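YCAC GENE product (Escherichia coli, PDB 1YAC) is probably a hydrolase of unknown specificity, forming an octamer with an isochorismatase-like three-layer alpha-beta-alpha sandwich fold. Local coordinates at residues 109-114 with 134-139. Residues are numbered along the deposited sequence; the frame is centred on the assembly and turned at random.
Sequences IIAGVV and FVVTDA
I110 pairs with V135 and I109 with F134 where two neighbouring parallel strands of the six-stranded sheet run side by side. They are the two strands of a beta-alpha-beta crossover, joined by helix 115-128, in the central layer of the isochorismatase-type sandwich. The short strand axes are inclined at 32° to each other and come within 4.7 Å. Backbone I110 takes part in both cross-strand hydrogen bonds. Its N donates to F134 O at 2.8 Å, and its O accepts V136 N at 2.9 Å, with the donor tilted 21° from the carbonyl plane. Both bonds are nearly straight.

The tight part lies on the face of I109 and V136. I109 CG2 meets V136 CG2 at 3.4 Å, closer than usual for two methyl groups. V136 CG2 sits anti to its own carbonyl carbon, with CG1 anti to N (chi1 -165°), and this turns CG2 to the I109 branch. A111 CB packs 4.0 Å from V136 CB, and L43 of helix 33-49 covers A111, V136 and A139.

The other face is looser between the strands. V135 CG1 comes only to 4.1 Å from I110 O, and I110 leans instead on L16 of strand 13-18. This side is still buried, not open to solvent. Beyond V136 the two chain segments part. A type I turn, V136 to A139, carries T137 and D138 off to pack on I146 of a second subunit. The turn then brings A139 back: its O accepts a hydrogen bond from H20 NE2 and lies 3.6 Å from A111 CB.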
loop_
_atom_site.group_PDB
_atom_site.type_symbol
_atom_site.label_atom_id
_atom_site.label_comp_id
_atom_site.label_asym_id
_atom_site.label_seq_id
_atom_site.Cartn_x
_atom_site.Cartn_y
_atom_site.Cartn_z
ATOM N N ILE A 109 -17.078 22.548 14.954
ATOM C CA ILE A 109 -16.755 21.230 14.401
ATOM C C ILE A 109 -16.840 21.466 12.898
ATOM O O ILE A 109 -17.923 21.755 12.368
ATOM C CB ILE A 109 -17.800 20.193 14.852
ATOM C CG1 ILE A 109 -17.754 20.044 16.372
ATOM C CG2 ILE A 109 -17.559 18.854 14.154
ATOM C CD1 ILE A 109 -18.941 19.311 16.950
ATOM N N ILE A 110 -15.711 21.346 12.206
ATOM C CA ILE A 110 -15.685 21.635 10.778
ATOM C C ILE A 110 -15.303 20.456 9.890
ATOM O O ILE A 110 -14.388 19.698 10.214
ATOM C CB ILE A 110 -14.686 22.780 10.495
ATOM C CG1 ILE A 110 -14.906 23.934 11.474
ATOM C CG2 ILE A 110 -14.857 23.289 9.062
ATOM C CD1 ILE A 110 -13.918 25.108 11.298
ATOM N N ALA A 111 -15.990 20.336 8.753
ATOM C CA ALA A 111 -15.713 19.282 7.775
ATOM C C ALA A 111 -16.116 19.832 6.416
ATOM O O ALA A 111 -16.958 20.728 6.339
ATOM C CB ALA A 111 -16.499 18.025 8.098
ATOM N N GLY A 112 -15.547 19.290 5.341
ATOM C CA GLY A 112 -15.874 19.792 4.016
ATOM C C GLY A 112 -14.897 19.349 2.943
ATOM O O GLY A 112 -14.086 18.451 3.174
ATOM N N VAL A 113 -14.994 19.942 1.754
ATOM C CA VAL A 113 -14.095 19.582 0.664
ATOM C C VAL A 113 -13.711 20.807 -0.162
ATOM O O VAL A 113 -14.521 21.722 -0.322
ATOM C CB VAL A 113 -14.634 18.383 -0.235
ATOM C CG1 VAL A 113 -16.001 17.891 0.197
ATOM C CG2 VAL A 113 -14.588 18.704 -1.729
ATOM N N VAL A 114 -12.439 20.952 -0.530
ATOM C CA VAL A 114 -11.324 20.049 -0.222
ATOM C C VAL A 114 -10.709 20.421 1.126
ATOM O O VAL A 114 -10.698 21.582 1.529
ATOM C CB VAL A 114 -10.241 19.992 -1.336
ATOM C CG1 VAL A 114 -10.852 19.438 -2.624
ATOM C CG2 VAL A 114 -9.599 21.346 -1.571
ATOM N N PHE A 134 -12.357 22.070 15.909
ATOM C CA PHE A 134 -12.244 20.619 15.865
ATOM C C PHE A 134 -12.520 20.220 14.404
ATOM O O PHE A 134 -13.617 20.445 13.886
ATOM C CB PHE A 134 -13.300 19.994 16.788
ATOM C CG PHE A 134 -13.157 20.385 18.239
ATOM C CD1 PHE A 134 -13.567 21.639 18.682
ATOM C CD2 PHE A 134 -12.640 19.486 19.162
ATOM C CE1 PHE A 134 -13.469 21.993 20.036
ATOM C CE2 PHE A 134 -12.536 19.817 20.511
ATOM C CZ PHE A 134 -12.952 21.079 20.951
ATOM N N VAL A 135 -11.514 19.665 13.738
ATOM C CA VAL A 135 -11.641 19.257 12.340
ATOM C C VAL A 135 -12.009 17.780 12.246
ATOM O O VAL A 135 -11.379 16.946 12.903
ATOM C CB VAL A 135 -10.302 19.496 11.595
ATOM C CG1 VAL A 135 -10.358 18.951 10.174
ATOM C CG2 VAL A 135 -9.980 20.989 11.596
ATOM N N VAL A 136 -13.058 17.453 11.491
ATOM C CA VAL A 136 -13.455 16.054 11.326
ATOM C C VAL A 136 -12.707 15.575 10.078
ATOM O O VAL A 136 -13.184 15.711 8.949
ATOM C CB VAL A 136 -14.977 15.900 11.158
ATOM C CG1 VAL A 136 -15.368 14.460 11.362
ATOM C CG2 VAL A 136 -15.715 16.769 12.163
ATOM N N THR A 137 -11.548 14.969 10.304
ATOM C CA THR A 137 -10.669 14.539 9.222
ATOM C C THR A 137 -11.187 13.410 8.347
ATOM O O THR A 137 -10.707 13.233 7.223
ATOM C CB THR A 137 -9.272 14.165 9.757
ATOM O OG1 THR A 137 -9.388 13.066 10.661
ATOM C CG2 THR A 137 -8.645 15.347 10.486
ATOM N N ASP A 138 -12.096 12.596 8.885
ATOM C CA ASP A 138 -12.649 11.513 8.084
ATOM C C ASP A 138 -13.952 11.876 7.359
ATOM O O ASP A 138 -14.508 11.047 6.634
ATOM C CB ASP A 138 -12.722 10.188 8.862
ATOM C CG ASP A 138 -13.696 10.217 10.020
ATOM O OD1 ASP A 138 -14.178 11.306 10.408
ATOM O OD2 ASP A 138 -13.971 9.122 10.560
ATOM N N ALA A 139 -14.413 13.118 7.533
ATOM C CA ALA A 139 -15.599 13.621 6.837
ATOM C C ALA A 139 -15.190 14.812 5.937
ATOM O O ALA A 139 -16.038 15.584 5.477
ATOM C CB ALA A 139 -16.690 14.036 7.822
#